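PDB 6KVR: fatty acid amide hydrolase from Candida albicans, which hydrolyses fatty acid amides as a member of the amidase signature family, probably releasing the free carboxylate and ammonia. Local coordinates for the interface of chains A and B. Coordinates in Å, arbitrary orientation; residue numbers count along the deposited sequence, not the author numbering. Chains: chain A/B, Fatty acid amide hydrolase.

The interface of chains A and B. Residues chain A 398, 431-435, 437-438; chain B 398-399, 431-435, 437.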
loop_
_atom_site.group_PDB
_atom_site.type_symbol
_atom_site.label_atom_id
_atom_site.label_comp_id
_atom_site.label_asym_id
_atom_site.label_seq_id
_atom_site.Cartn_x
_atom_site.Cartn_y
_atom_site.Cartn_z
ATOM N N CYS A 398 -7.868 -3.899 17.779
ATOM C CA CYS A 398 -6.674 -4.454 18.414
ATOM C C CYS A 398 -5.794 -3.403 19.088
ATOM O O CYS A 398 -4.747 -3.776 19.650
ATOM C CB CYS A 398 -5.845 -5.265 17.403
ATOM S SG CYS A 398 -5.194 -4.311 16.008
ATOM N N HIS A 431 -5.479 -5.013 24.409
ATOM C CA HIS A 431 -4.552 -4.222 23.608
ATOM C C HIS A 431 -3.460 -5.158 23.089
ATOM O O HIS A 431 -2.612 -5.617 23.855
ATOM C CB HIS A 431 -3.984 -3.077 24.447
ATOM C CG HIS A 431 -3.355 -1.975 23.646
ATOM N ND1 HIS A 431 -3.034 -0.749 24.196
ATOM C CD2 HIS A 431 -2.970 -1.916 22.350
ATOM C CE1 HIS A 431 -2.487 0.019 23.269
ATOM N NE2 HIS A 431 -2.430 -0.668 22.140
ATOM N N TYR A 432 -3.497 -5.449 21.795
ATOM C CA TYR A 432 -2.546 -6.363 21.175
ATOM C C TYR A 432 -1.125 -5.803 21.213
ATOM O O TYR A 432 -0.908 -4.588 21.178
ATOM C CB TYR A 432 -2.938 -6.603 19.718
ATOM C CG TYR A 432 -3.993 -7.665 19.485
ATOM C CD1 TYR A 432 -5.198 -7.643 20.164
ATOM C CD2 TYR A 432 -3.788 -8.670 18.546
ATOM C CE1 TYR A 432 -6.162 -8.614 19.940
ATOM C CE2 TYR A 432 -4.746 -9.636 18.304
ATOM C CZ TYR A 432 -5.929 -9.608 19.007
ATOM O OH TYR A 432 -6.874 -10.580 18.769
ATOM N N ASP A 433 -0.147 -6.704 21.259
ATOM C CA ASP A 433 1.222 -6.307 20.993
ATOM C C ASP A 433 1.511 -6.397 19.477
ATOM O O ASP A 433 0.722 -6.934 18.699
ATOM C CB ASP A 433 2.196 -7.154 21.832
ATOM C CG ASP A 433 2.051 -8.661 21.588
ATOM O OD1 ASP A 433 1.520 -9.061 20.540
ATOM O OD2 ASP A 433 2.491 -9.466 22.438
ATOM N N VAL A 434 2.661 -5.847 19.065
ATOM C CA VAL A 434 2.983 -5.709 17.636
ATOM C C VAL A 434 3.065 -7.077 16.947
ATOM O O VAL A 434 2.533 -7.270 15.844
ATOM C CB VAL A 434 4.291 -4.915 17.464
ATOM C CG1 VAL A 434 4.952 -5.218 16.105
ATOM C CG2 VAL A 434 4.034 -3.421 17.636
ATOM N N ALA A 435 3.739 -8.044 17.582
ATOM C CA ALA A 435 3.850 -9.384 17.005
ATOM C C ALA A 435 2.488 -9.993 16.708
ATOM O O ALA A 435 2.324 -10.664 15.686
ATOM C CB ALA A 435 4.633 -10.306 17.937
ATOM N N ASN A 437 -0.352 -8.306 16.129
ATOM C CA ASN A 437 -0.937 -7.562 15.013
ATOM C C ASN A 437 -0.353 -8.029 13.683
ATOM O O ASN A 437 -1.084 -8.181 12.698
ATOM C CB ASN A 437 -0.713 -6.056 15.208
ATOM C CG ASN A 437 -1.604 -5.186 14.295
ATOM O OD1 ASN A 437 -2.253 -5.673 13.369
ATOM N ND2 ASN A 437 -1.613 -3.889 14.554
ATOM N N ARG A 438 0.959 -8.295 13.646
ATOM C CA ARG A 438 1.595 -8.772 12.419
ATOM C C ARG A 438 1.045 -10.126 11.971
ATOM O O ARG A 438 0.900 -10.368 10.763
ATOM C CB ARG A 438 3.110 -8.846 12.615
ATOM C CG ARG A 438 3.763 -7.491 12.703
ATOM C CD ARG A 438 5.276 -7.621 12.650
ATOM N NE ARG A 438 5.925 -6.370 13.011
ATOM C CZ ARG A 438 7.217 -6.259 13.271
ATOM N NH1 ARG A 438 8.027 -7.299 13.171
ATOM N NH2 ARG A 438 7.706 -5.078 13.646
ATOM N N CYS B 398 10.166 -2.957 16.784
ATOM C CA CYS B 398 9.054 -2.716 17.704
ATOM C C CYS B 398 8.289 -3.980 18.080
ATOM O O CYS B 398 7.393 -3.901 18.931
ATOM C CB CYS B 398 8.074 -1.686 17.139
ATOM S SG CYS B 398 7.357 -2.152 15.539
ATOM N N ASP B 399 8.602 -5.142 17.483
ATOM C CA ASP B 399 8.080 -6.382 18.061
ATOM C C ASP B 399 8.973 -6.916 19.214
ATOM O O ASP B 399 8.882 -8.091 19.598
ATOM C CB ASP B 399 7.851 -7.426 16.961
ATOM C CG ASP B 399 9.131 -8.188 16.568
ATOM O OD1 ASP B 399 10.239 -7.636 16.738
ATOM O OD2 ASP B 399 9.022 -9.347 16.090
ATOM N N HIS B 431 8.662 -4.629 23.634
ATOM C CA HIS B 431 7.625 -5.063 22.702
ATOM C C HIS B 431 6.507 -4.024 22.701
ATOM O O HIS B 431 5.754 -3.918 23.670
ATOM C CB HIS B 431 7.099 -6.444 23.082
ATOM C CG HIS B 431 6.351 -7.136 21.979
ATOM N ND1 HIS B 431 6.091 -8.491 21.992
ATOM C CD2 HIS B 431 5.815 -6.664 20.826
ATOM C CE1 HIS B 431 5.420 -8.822 20.902
ATOM N NE2 HIS B 431 5.239 -7.733 20.177
ATOM N N TYR B 432 6.398 -3.261 21.617
ATOM C CA TYR B 432 5.388 -2.216 21.542
ATOM C C TYR B 432 3.973 -2.790 21.529
ATOM O O TYR B 432 3.728 -3.904 21.045
ATOM C CB TYR B 432 5.574 -1.372 20.279
ATOM C CG TYR B 432 6.703 -0.368 20.340
ATOM C CD1 TYR B 432 7.750 -0.507 21.253
ATOM C CD2 TYR B 432 6.726 0.713 19.472
ATOM C CE1 TYR B 432 8.777 0.414 21.302
ATOM C CE2 TYR B 432 7.749 1.636 19.505
ATOM C CZ TYR B 432 8.767 1.487 20.427
ATOM O OH TYR B 432 9.773 2.418 20.462
ATOM N N ASP B 433 3.027 -1.994 22.028
ATOM C CA ASP B 433 1.619 -2.281 21.816
ATOM C C ASP B 433 1.166 -1.649 20.493
ATOM O O ASP B 433 1.875 -0.841 19.897
ATOM C CB ASP B 433 0.769 -1.800 23.009
ATOM C CG ASP B 433 0.946 -0.318 23.327
ATOM O OD1 ASP B 433 1.426 0.459 22.471
ATOM O OD2 ASP B 433 0.571 0.098 24.443
ATOM N N VAL B 434 -0.033 -2.018 20.043
ATOM C CA VAL B 434 -0.495 -1.599 18.712
ATOM C C VAL B 434 -0.595 -0.083 18.611
ATOM O O VAL B 434 -0.207 0.508 17.590
ATOM C CB VAL B 434 -1.832 -2.285 18.379
ATOM C CG1 VAL B 434 -2.600 -1.548 17.254
ATOM C CG2 VAL B 434 -1.573 -3.725 17.967
ATOM N N ALA B 435 -1.099 0.573 19.669
ATOM C CA ALA B 435 -1.267 2.026 19.657
ATOM C C ALA B 435 0.044 2.760 19.403
ATOM O O ALA B 435 0.058 3.768 18.687
ATOM C CB ALA B 435 -1.881 2.498 20.981
ATOM N N ASN B 437 2.710 1.493 17.769
ATOM C CA ASN B 437 3.117 1.232 16.387
ATOM C C ASN B 437 2.334 2.123 15.430
ATOM O O ASN B 437 2.898 2.646 14.465
ATOM C CB ASN B 437 2.920 -0.251 16.074
ATOM C CG ASN B 437 3.600 -0.718 14.758
ATOM O OD1 ASN B 437 3.712 -1.925 14.535
ATOM N ND2 ASN B 437 4.023 0.212 13.894
HETATM O O HOH W 1 10.322 -5.818 14.871
HETATM O O HOH W 2 5.156 -3.486 12.862
#
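Two valines at the N-termini of paired 434-457 helices form the apolar centre of this two-fold contact between copies of an amidase signature enzyme, in a deposited dimer that may not be the biological one. A:Val434, with CG1 anti to the backbone N (chi1 157°), inserts both methyls into chain B: CG2 lies 3.7 Å from CB of B:Tyr432 and also touches B:Asn437, while CG1 packs on B:Asp399 CB and the B:Cys398 sulphur. B:Val434 packs similarly on chain A, its CG2 3.6 Å from CB of A:Tyr432, but meets the amide nitrogen of A:Asn437. Around the valines the backbones join in a short antiparallel bridge centred on A:Asp433 and B:Asp433. The amide N of A:Val434 donates to the carbonyl O of B:Tyr432 (3.0 Å), in the carbonyl plane; the two-fold repeats it from B:Val434 N to A:Tyr432 O. A:His431 and B:His431 each cap the first turn of the partner's helix: NE2 of B:His431 accepts the amide N of A:Ala435 at 3.0 Å, in the ring plane and nearly straight (170° at H), implying a neutral ring probably protonated on ND1. A:Asp433 lays CB and carboxylate over one face of that ring, the planes 10° apart. Toward the rim, the extended A:Arg438 places its guanidinium face over B:Asp399 CB, with NH1 3.7 Å from the carboxylate OD2 in a long salt bridge. Water 1 links this guanidinium to B:Asp399, and water 2, 2.7 Å from the amide OD1 of B:Asn437, joins it to NE and NH2.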